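Local coordinates for neuraminidase (Influenza A virus, PDB 4GDI), which belongs to the influenza neuraminidase family, which removes terminal sialic acids from glycoconjugates, although its beta-propeller carries a putative active site that has diverged, at residues P144-N149 / N196-T201; P167-S172 / N215-A220; L224-F227 / Y233-V236. All coordinates share one frame; numbering follows the deposited sequence.

Contact 1. Residues P144-N149 / N196-T201; sequences PLRLPN and NFEYST
Arg146 and Glu198 meet in a bidentate, side-on salt bridge, the polar half of this buried contact. NE of Arg146 reaches OE1 of Glu198 over 2.8 Å in a nearly straight bond (174°), and NH2 of Arg146 reaches OE2 of Glu198 over 2.9 Å. The two planes are inclined by 37°, so the fit is skewed. OE1 is met on its syn side, well out of the carboxylate plane, whereas the bond to OE2 uses that oxygen's syn lone pair. A bend at chi2 (-70°) folds the Glu198 carboxylate back toward the arginine.

Further polar partners fix both charged groups. ND2 of Asn196 donates to the anti lone pair of Glu198 OE2 over 3.0 Å, so this oxygen accepts two bonds. For the arginine, the backbone carbonyls of Gly166 and Asp165 accept from NH1 and NH2, respectively, and the carbonyl of Pro144 adds a weak bond to NH1.

Close packing completes the contact. The Pro148 ring meets the backbone where the chain turns into strand 200-205 through CB: CB of Pro148 lies tight against O of Ser200 at 3.1 Å and 4.1 Å from CB of Ser200. Within 196-201, CB of Glu198 lies over the Tyr199 ring, toward its rim.

A nitrate ion lies beside the Tyr199 side chain. An arginine-glutamate pair joining the loop that links two blades (132-138 to 153-155) to the start of the blade that opens with strand 200-205 recalls the salt bridge that lines the sialic-acid pocket of influenza neuraminidases, consistent with a place in the putative active site.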
loop_
_atom_site.group_PDB
_atom_site.type_symbol
_atom_site.label_atom_id
_atom_site.label_comp_id
_atom_site.label_asym_id
_atom_site.label_seq_id
_atom_site.Cartn_x
_atom_site.Cartn_y
_atom_site.Cartn_z
ATOM N N PRO A 144 -7.646 -29.041 24.408
ATOM C CA PRO A 144 -6.852 -27.850 24.093
ATOM C C PRO A 144 -7.489 -26.593 24.667
ATOM O O PRO A 144 -8.702 -26.561 24.888
ATOM C CB PRO A 144 -6.902 -27.805 22.567
ATOM C CG PRO A 144 -8.226 -28.412 22.226
ATOM C CD PRO A 144 -8.466 -29.481 23.265
ATOM N N LEU A 145 -6.691 -25.578 24.951
ATOM C CA LEU A 145 -7.251 -24.257 25.189
ATOM C C LEU A 145 -7.898 -23.751 23.906
ATOM O O LEU A 145 -7.384 -23.981 22.809
ATOM C CB LEU A 145 -6.184 -23.289 25.675
ATOM C CG LEU A 145 -5.641 -23.632 27.055
ATOM C CD1 LEU A 145 -4.491 -22.710 27.388
ATOM C CD2 LEU A 145 -6.732 -23.551 28.117
ATOM N N ARG A 146 -9.039 -23.088 24.067
ATOM C CA ARG A 146 -9.847 -22.638 22.944
ATOM C C ARG A 146 -10.250 -21.179 23.113
ATOM O O ARG A 146 -10.866 -20.805 24.108
ATOM C CB ARG A 146 -11.100 -23.515 22.811
ATOM C CG ARG A 146 -10.765 -25.000 22.670
ATOM C CD ARG A 146 -11.993 -25.849 22.461
ATOM N NE ARG A 146 -12.920 -25.934 23.588
ATOM C CZ ARG A 146 -12.729 -26.655 24.693
ATOM N NH1 ARG A 146 -11.580 -27.287 24.908
ATOM N NH2 ARG A 146 -13.685 -26.714 25.610
ATOM N N LEU A 147 -9.854 -20.362 22.144
ATOM C CA LEU A 147 -10.308 -18.979 22.041
ATOM C C LEU A 147 -11.554 -18.881 21.152
ATOM O O LEU A 147 -11.746 -19.702 20.259
ATOM C CB LEU A 147 -9.168 -18.116 21.516
ATOM C CG LEU A 147 -8.067 -17.955 22.572
ATOM C CD1 LEU A 147 -6.695 -17.537 21.996
ATOM C CD2 LEU A 147 -8.527 -16.935 23.600
ATOM N N PRO A 148 -12.406 -17.869 21.388
ATOM C CA PRO A 148 -13.738 -17.927 20.765
ATOM C C PRO A 148 -13.859 -17.496 19.297
ATOM O O PRO A 148 -14.952 -17.608 18.735
ATOM C CB PRO A 148 -14.563 -16.990 21.640
ATOM C CG PRO A 148 -13.574 -16.006 22.177
ATOM C CD PRO A 148 -12.286 -16.756 22.348
ATOM N N ASN A 149 -12.779 -17.030 18.683
ATOM C CA ASN A 149 -12.825 -16.577 17.297
ATOM C C ASN A 149 -13.864 -15.479 17.110
ATOM O O ASN A 149 -14.673 -15.494 16.192
ATOM C CB ASN A 149 -13.058 -17.760 16.352
ATOM C CG ASN A 149 -12.073 -18.876 16.596
ATOM O OD1 ASN A 149 -10.854 -18.661 16.586
ATOM N ND2 ASN A 149 -12.586 -20.059 16.881
ATOM N N ASN A 196 -22.573 -26.551 27.946
ATOM C CA ASN A 196 -21.325 -26.312 27.233
ATOM C C ASN A 196 -21.429 -24.900 26.651
ATOM O O ASN A 196 -22.506 -24.503 26.213
ATOM C CB ASN A 196 -21.162 -27.368 26.124
ATOM C CG ASN A 196 -19.999 -27.091 25.200
ATOM O OD1 ASN A 196 -20.178 -26.916 23.998
ATOM N ND2 ASN A 196 -18.802 -27.081 25.747
ATOM N N PHE A 197 -20.328 -24.153 26.654
ATOM C CA PHE A 197 -20.351 -22.727 26.287
ATOM C C PHE A 197 -19.158 -22.318 25.416
ATOM O O PHE A 197 -18.242 -21.630 25.884
ATOM C CB PHE A 197 -20.361 -21.864 27.556
ATOM C CG PHE A 197 -20.916 -20.465 27.341
ATOM C CD1 PHE A 197 -20.130 -19.462 26.784
ATOM C CD2 PHE A 197 -22.234 -20.161 27.697
ATOM C CE1 PHE A 197 -20.648 -18.181 26.581
ATOM C CE2 PHE A 197 -22.755 -18.887 27.495
ATOM C CZ PHE A 197 -21.963 -17.895 26.936
ATOM N N GLU A 198 -19.166 -22.767 24.162
ATOM C CA GLU A 198 -18.090 -22.497 23.210
ATOM C C GLU A 198 -18.407 -21.268 22.351
ATOM O O GLU A 198 -19.555 -20.824 22.276
ATOM C CB GLU A 198 -17.892 -23.691 22.263
ATOM C CG GLU A 198 -17.677 -25.042 22.956
ATOM C CD GLU A 198 -16.341 -25.161 23.658
ATOM O OE1 GLU A 198 -15.353 -24.523 23.225
ATOM O OE2 GLU A 198 -16.278 -25.910 24.653
ATOM N N TYR A 199 -17.377 -20.750 21.687
ATOM C CA TYR A 199 -17.541 -19.741 20.649
ATOM C C TYR A 199 -18.225 -18.459 21.140
ATOM O O TYR A 199 -19.034 -17.870 20.412
ATOM C CB TYR A 199 -18.368 -20.292 19.492
ATOM C CG TYR A 199 -17.971 -21.650 18.971
ATOM C CD1 TYR A 199 -16.671 -22.121 19.084
ATOM C CD2 TYR A 199 -18.912 -22.462 18.338
ATOM C CE1 TYR A 199 -16.317 -23.368 18.569
ATOM C CE2 TYR A 199 -18.573 -23.711 17.834
ATOM C CZ TYR A 199 -17.275 -24.153 17.948
ATOM O OH TYR A 199 -16.946 -25.386 17.447
ATOM N N SER A 200 -17.909 -18.027 22.357
ATOM C CA SER A 200 -18.468 -16.789 22.880
ATOM C C SER A 200 -18.311 -15.676 21.866
ATOM O O SER A 200 -17.210 -15.438 21.377
ATOM C CB SER A 200 -17.742 -16.355 24.162
ATOM O OG SER A 200 -17.966 -17.269 25.206
ATOM N N THR A 201 -19.398 -14.963 21.588
ATOM C CA THR A 201 -19.334 -13.729 20.839
ATOM C C THR A 201 -20.031 -12.660 21.679
ATOM O O THR A 201 -21.135 -12.869 22.199
ATOM C CB THR A 201 -19.940 -13.876 19.419
ATOM O OG1 THR A 201 -19.922 -12.622 18.728
ATOM C CG2 THR A 201 -21.399 -14.384 19.471
#

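Contact 2. Residues P167-S172 / N215-A220; sequences PNVNQS and NLWNDA. With CA (calcium ion), chain R; NAG (2-acetamido-2-deoxy-beta-D-glucopyranose), chain P.
CA of Asn170 sits over the indole of Trp217, 3.8 Å from the centroid of the six-membered ring and only 15° off the ring normal, a CH-pi contact. CB of Asn170 adds to it, 3.6 Å from CE2 of Trp217. The indole is swung out to meet this turn by a chi1 of 173°, which sets CG trans to the backbone N. Its opposite face is taken by ND2 of Asn218, centred above the ring, an amide whose N-H is also bonded to the carbonyl of Gly194.

Asn170 holds CG between its own backbone N and carbonyl carbon (chi1 63°), which turns the amide away from the indole and toward the sugar: ND2 of Asn170 is joined to C1 of an N-acetylglucosamine. Val169 sets its two methyls against 215-220, CG2 at 3.9 Å from CB of Trp217 and CG1 at 4.0 Å from CB of Leu216.

The bend that presents the tryptophan is an Asx turn. OD1 of Asn215 accepts from N of Trp217 (2.8 Å) and from N of Asn218 (3.0 Å), while ND2 of Asn215 returns a bond to OD1 of Asn218.

O of Asn215 and O of Asp219 each bind a calcium ion completed by a water, Asp245, Gly263 and Gly265. The loop is thus braced from within by its asparagines and tied by the metal to Asp245, Gly263 and Gly265, and the glycosylated turn rests on it through dispersion and CH-pi contact alone.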
loop_
_atom_site.group_PDB
_atom_site.type_symbol
_atom_site.label_atom_id
_atom_site.label_comp_id
_atom_site.label_asym_id
_atom_site.label_seq_id
_atom_site.Cartn_x
_atom_site.Cartn_y
_atom_site.Cartn_z
ATOM N N PRO A 167 -11.097 -31.638 27.088
ATOM C CA PRO A 167 -11.177 -32.416 25.842
ATOM C C PRO A 167 -12.586 -32.741 25.362
ATOM O O PRO A 167 -12.763 -33.031 24.185
ATOM C CB PRO A 167 -10.466 -33.728 26.203
ATOM C CG PRO A 167 -10.564 -33.827 27.679
ATOM C CD PRO A 167 -10.470 -32.412 28.173
ATOM N N ASN A 168 -13.572 -32.710 26.247
ATOM C CA ASN A 168 -14.916 -33.132 25.866
ATOM C C ASN A 168 -16.000 -32.102 26.136
ATOM O O ASN A 168 -16.047 -31.499 27.206
ATOM C CB ASN A 168 -15.258 -34.440 26.574
ATOM C CG ASN A 168 -14.263 -35.534 26.261
ATOM O OD1 ASN A 168 -13.610 -36.066 27.156
ATOM N ND2 ASN A 168 -14.128 -35.860 24.977
ATOM N N VAL A 169 -16.890 -31.932 25.162
ATOM C CA VAL A 169 -17.958 -30.954 25.277
ATOM C C VAL A 169 -18.906 -31.258 26.439
ATOM O O VAL A 169 -19.681 -30.387 26.836
ATOM C CB VAL A 169 -18.778 -30.844 23.979
ATOM C CG1 VAL A 169 -17.875 -30.508 22.801
ATOM C CG2 VAL A 169 -19.563 -32.125 23.721
ATOM N N ASN A 170 -18.853 -32.479 26.978
ATOM C CA ASN A 170 -19.725 -32.853 28.096
ATOM C C ASN A 170 -19.091 -32.606 29.458
ATOM O O ASN A 170 -19.721 -32.810 30.493
ATOM C CB ASN A 170 -20.223 -34.306 27.980
ATOM C CG ASN A 170 -19.099 -35.333 28.024
ATOM O OD1 ASN A 170 -18.001 -35.058 28.508
ATOM N ND2 ASN A 170 -19.388 -36.541 27.526
ATOM N N GLN A 171 -17.846 -32.148 29.460
ATOM C CA GLN A 171 -17.247 -31.642 30.691
ATOM C C GLN A 171 -16.271 -30.502 30.397
ATOM O O GLN A 171 -15.105 -30.544 30.791
ATOM C CB GLN A 171 -16.560 -32.769 31.468
ATOM C CG GLN A 171 -15.741 -33.699 30.602
ATOM C CD GLN A 171 -15.125 -34.833 31.395
ATOM O OE1 GLN A 171 -14.997 -34.756 32.620
ATOM N NE2 GLN A 171 -14.745 -35.900 30.700
ATOM N N SER A 172 -16.762 -29.478 29.710
ATOM C CA SER A 172 -15.925 -28.346 29.340
ATOM C C SER A 172 -15.752 -27.374 30.493
ATOM O O SER A 172 -16.590 -27.296 31.392
ATOM C CB SER A 172 -16.519 -27.624 28.133
ATOM O OG SER A 172 -17.859 -27.246 28.375
ATOM N N ASN A 215 -23.769 -24.127 22.527
ATOM C CA ASN A 215 -23.717 -25.367 23.292
ATOM C C ASN A 215 -23.630 -26.548 22.329
ATOM O O ASN A 215 -24.597 -26.868 21.651
ATOM C CB ASN A 215 -24.951 -25.501 24.195
ATOM C CG ASN A 215 -24.868 -26.691 25.143
ATOM O OD1 ASN A 215 -24.270 -27.719 24.824
ATOM N ND2 ASN A 215 -25.475 -26.554 26.310
ATOM N N LEU A 216 -22.463 -27.186 22.280
ATOM C CA LEU A 216 -22.200 -28.262 21.322
ATOM C C LEU A 216 -22.591 -29.636 21.874
ATOM O O LEU A 216 -22.467 -30.660 21.194
ATOM C CB LEU A 216 -20.710 -28.283 20.968
ATOM C CG LEU A 216 -20.157 -27.068 20.226
ATOM C CD1 LEU A 216 -18.669 -27.278 19.908
ATOM C CD2 LEU A 216 -20.940 -26.802 18.955
ATOM N N TRP A 217 -23.065 -29.640 23.111
ATOM C CA TRP A 217 -23.315 -30.864 23.851
ATOM C C TRP A 217 -24.793 -31.241 23.850
ATOM O O TRP A 217 -25.186 -32.235 23.233
ATOM C CB TRP A 217 -22.829 -30.679 25.285
ATOM C CG TRP A 217 -23.173 -31.786 26.199
ATOM C CD1 TRP A 217 -23.556 -33.050 25.854
ATOM C CD2 TRP A 217 -23.172 -31.742 27.628
ATOM N NE1 TRP A 217 -23.782 -33.799 26.980
ATOM C CE2 TRP A 217 -23.559 -33.018 28.085
ATOM C CE3 TRP A 217 -22.882 -30.744 28.572
ATOM C CZ2 TRP A 217 -23.670 -33.323 29.436
ATOM C CZ3 TRP A 217 -22.983 -31.050 29.911
ATOM C CH2 TRP A 217 -23.377 -32.331 30.336
ATOM N N ASN A 218 -25.605 -30.437 24.533
ATOM C CA ASN A 218 -26.984 -30.809 24.814
ATOM C C ASN A 218 -27.985 -29.659 24.731
ATOM O O ASN A 218 -28.937 -29.628 25.510
ATOM C CB ASN A 218 -27.051 -31.389 26.225
ATOM C CG ASN A 218 -26.492 -30.440 27.262
ATOM O OD1 ASN A 218 -26.137 -29.295 26.944
ATOM N ND2 ASN A 218 -26.409 -30.897 28.507
ATOM N N ASP A 219 -27.790 -28.713 23.815
ATOM C CA ASP A 219 -28.748 -27.610 23.693
ATOM C C ASP A 219 -28.748 -27.004 22.320
ATOM O O ASP A 219 -27.697 -26.758 21.728
ATOM C CB ASP A 219 -28.476 -26.513 24.739
ATOM C CG ASP A 219 -29.683 -25.606 24.989
ATOM O OD1 ASP A 219 -30.733 -25.744 24.318
ATOM O OD2 ASP A 219 -29.576 -24.721 25.871
ATOM N N ALA A 220 -29.955 -26.728 21.834
ATOM C CA ALA A 220 -30.144 -26.058 20.564
ATOM C C ALA A 220 -30.581 -24.609 20.795
ATOM O O ALA A 220 -30.690 -23.832 19.853
ATOM C CB ALA A 220 -31.181 -26.819 19.713
HETATM CA CA CA R . -26.165 -27.185 20.027
HETATM C C1 NAG P . -18.192 -37.281 27.186
HETATM C C2 NAG P . -18.122 -38.624 27.915
HETATM C C3 NAG P . -16.839 -39.355 27.555
HETATM C C4 NAG P . -16.868 -39.562 26.049
HETATM C C5 NAG P . -16.881 -38.186 25.386
HETATM C C6 NAG P . -16.781 -38.273 23.861
HETATM C C7 NAG P . -19.124 -39.211 30.043
HETATM C C8 NAG P . -18.601 -39.891 31.274
HETATM N N2 NAG P . -18.247 -38.479 29.354
HETATM O O3 NAG P . -16.751 -40.587 28.236
HETATM O O4 NAG P . -15.764 -40.335 25.633
HETATM O O5 NAG P . -18.037 -37.460 25.783
HETATM O O6 NAG P . -17.942 -38.827 23.278
HETATM O O7 NAG P . -20.302 -39.344 29.710
HETATM O O HOH W 1 -27.799 -27.844 18.366
#

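Contact 3. Residues L224-F227 / Y233-V236; sequences LLRF and YQIV. With FUC (alpha-L-fucopyranose), chain G.
Leu224 and Val236 form the first hydrogen-bonded pair of an antiparallel ladder, N of Leu224 to O of Val236 and N of Val236 to O of Leu224, both 2.8 Å. Arg226 and Gln234 make the second: N of Arg226 donates to O of Gln234 over 3.0 Å, and N of Gln234 to O of Arg226 over 2.9 Å. Leu225 with Ile235 and Phe227 with Tyr233 are the non-hydrogen-bonded pairs between and beyond. The backbones of Leu225 and Phe227 are bonded instead to Cys211 and Ile209 of strand 208-214. On the outer edge O of Ile235 accepts a bond of 3.2 Å from O4 of a fucose.

On the face of Leu224 and Val236, Arg226 and Gln234 run side by side in the same direction. NH1 of Arg226 donates to OE1 of Gln234 over 2.8 Å; that oxygen lies in the guanidinium plane, but the donor stands well above the amide plane. The Arg226 chain, extended from CG to NE (chi3 180°), carries the guanidinium on to Asp273 and Glu301, with which it makes salt bridges through NE and NH1, with CG2 of Val236 lying over one face, near NH1.

The other face is mostly apolar. CD1 of Leu225 lies 3.9 Å from CG1 of Ile235 and also touches the Tyr233 ring, while CB of Phe227 meets CB of Tyr233 at 3.6 Å before the two rings diverge. The hydroxyl of Tyr233 is bonded to the backbone N of Asn191.

Two strand segments whose N-to-C directions are 163° apart, nearly antiparallel, the later one at the outer edge of a four-stranded antiparallel sheet, form the closing beta-hairpin of a propeller blade.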
loop_
_atom_site.group_PDB
_atom_site.type_symbol
_atom_site.label_atom_id
_atom_site.label_comp_id
_atom_site.label_asym_id
_atom_site.label_seq_id
_atom_site.Cartn_x
_atom_site.Cartn_y
_atom_site.Cartn_z
ATOM N N LEU A 224 -26.605 -17.754 27.341
ATOM C CA LEU A 224 -26.168 -16.364 27.369
ATOM C C LEU A 224 -25.408 -16.041 28.626
ATOM O O LEU A 224 -25.726 -16.528 29.712
ATOM C CB LEU A 224 -27.375 -15.436 27.284
ATOM C CG LEU A 224 -28.211 -15.660 26.033
ATOM C CD1 LEU A 224 -29.488 -14.860 26.106
ATOM C CD2 LEU A 224 -27.403 -15.280 24.788
ATOM N N LEU A 225 -24.404 -15.188 28.483
ATOM C CA LEU A 225 -23.606 -14.795 29.626
ATOM C C LEU A 225 -23.671 -13.277 29.766
ATOM O O LEU A 225 -23.566 -12.555 28.781
ATOM C CB LEU A 225 -22.166 -15.268 29.438
ATOM C CG LEU A 225 -21.112 -14.749 30.413
ATOM C CD1 LEU A 225 -21.279 -15.318 31.813
ATOM C CD2 LEU A 225 -19.718 -15.057 29.850
ATOM N N ARG A 226 -23.872 -12.811 30.993
ATOM C CA ARG A 226 -23.810 -11.391 31.308
ATOM C C ARG A 226 -22.825 -11.254 32.439
ATOM O O ARG A 226 -22.941 -11.961 33.443
ATOM C CB ARG A 226 -25.170 -10.878 31.792
ATOM C CG ARG A 226 -26.292 -11.021 30.770
ATOM C CD ARG A 226 -27.638 -11.119 31.469
ATOM N NE ARG A 226 -28.736 -11.246 30.519
ATOM C CZ ARG A 226 -29.994 -11.479 30.867
ATOM N NH1 ARG A 226 -30.316 -11.641 32.145
ATOM N NH2 ARG A 226 -30.931 -11.554 29.937
ATOM N N PHE A 227 -21.850 -10.368 32.293
ATOM C CA PHE A 227 -20.897 -10.162 33.367
ATOM C C PHE A 227 -20.408 -8.726 33.457
ATOM O O PHE A 227 -20.595 -7.945 32.531
ATOM C CB PHE A 227 -19.746 -11.179 33.289
ATOM C CG PHE A 227 -18.778 -10.978 32.146
ATOM C CD1 PHE A 227 -17.637 -10.208 32.314
ATOM C CD2 PHE A 227 -18.954 -11.641 30.935
ATOM C CE1 PHE A 227 -16.718 -10.059 31.288
ATOM C CE2 PHE A 227 -18.032 -11.504 29.907
ATOM C CZ PHE A 227 -16.910 -10.714 30.083
ATOM N N TYR A 233 -21.207 -12.390 37.415
ATOM C CA TYR A 233 -21.812 -12.916 36.198
ATOM C C TYR A 233 -23.095 -13.698 36.452
ATOM O O TYR A 233 -23.404 -14.097 37.582
ATOM C CB TYR A 233 -20.812 -13.813 35.444
ATOM C CG TYR A 233 -20.690 -15.189 36.061
ATOM C CD1 TYR A 233 -19.780 -15.427 37.079
ATOM C CD2 TYR A 233 -21.499 -16.242 35.639
ATOM C CE1 TYR A 233 -19.666 -16.678 37.665
ATOM C CE2 TYR A 233 -21.393 -17.501 36.218
ATOM C CZ TYR A 233 -20.471 -17.707 37.237
ATOM O OH TYR A 233 -20.336 -18.937 37.832
ATOM N N GLN A 234 -23.856 -13.884 35.380
ATOM C CA GLN A 234 -24.996 -14.779 35.398
ATOM C C GLN A 234 -25.063 -15.465 34.036
ATOM O O GLN A 234 -24.811 -14.851 32.998
ATOM C CB GLN A 234 -26.303 -14.041 35.729
ATOM C CG GLN A 234 -27.051 -13.451 34.549
ATOM C CD GLN A 234 -28.462 -12.959 34.901
ATOM O OE1 GLN A 234 -28.870 -11.863 34.490
ATOM N NE2 GLN A 234 -29.217 -13.771 35.643
ATOM N N ILE A 235 -25.369 -16.753 34.039
ATOM C CA ILE A 235 -25.617 -17.448 32.789
ATOM C C ILE A 235 -27.122 -17.640 32.687
ATOM O O ILE A 235 -27.760 -18.028 33.658
ATOM C CB ILE A 235 -24.853 -18.779 32.725
ATOM C CG1 ILE A 235 -23.353 -18.487 32.627
ATOM C CG2 ILE A 235 -25.310 -19.606 31.537
ATOM C CD1 ILE A 235 -22.476 -19.710 32.737
ATOM N N VAL A 236 -27.672 -17.347 31.511
ATOM C CA VAL A 236 -29.113 -17.325 31.286
ATOM C C VAL A 236 -29.516 -18.176 30.068
ATOM O O VAL A 236 -28.749 -18.314 29.109
ATOM C CB VAL A 236 -29.554 -15.867 31.074
ATOM C CG1 VAL A 236 -30.833 -15.789 30.291
ATOM C CG2 VAL A 236 -29.681 -15.165 32.426
HETATM C C1 FUC G . -27.898 -23.707 36.352
HETATM C C2 FUC G . -28.451 -22.296 36.497
HETATM C C3 FUC G . -27.280 -21.326 36.585
HETATM C C4 FUC G . -26.469 -21.470 35.306
HETATM C C5 FUC G . -25.992 -22.914 35.153
HETATM C C6 FUC G . -25.231 -23.103 33.840
HETATM O O2 FUC G . -29.213 -22.236 37.677
HETATM O O3 FUC G . -27.732 -20.002 36.731
HETATM O O4 FUC G . -27.299 -21.131 34.216
HETATM O O5 FUC G . -27.106 -23.792 35.182
#

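Overall arrangement
From the N terminus, the loop after strand 132-138 contributes 144-149, then the blade running from strand 153-155 to strand 183-189 holds 167-172 in its turn between 158-165 and 173-180. Contact 1 closes back on the first loop at 196-201, where the next blade starts, and contact 2 closes on 215-220, so the two cross. Contact 3 follows in series as the local hairpin 224-236 at the outer edge of the blade that opens with strand 200-205. Asn196 links contacts 1 and 2 by probable hydrogen bonds to Ser172 and Leu216, and Phe197 packs on Leu225. Contact 1 thus ties an inter-blade loop to the later blade's start, contact 2 joins the two adjoining blades, and contact 3 completes the later one.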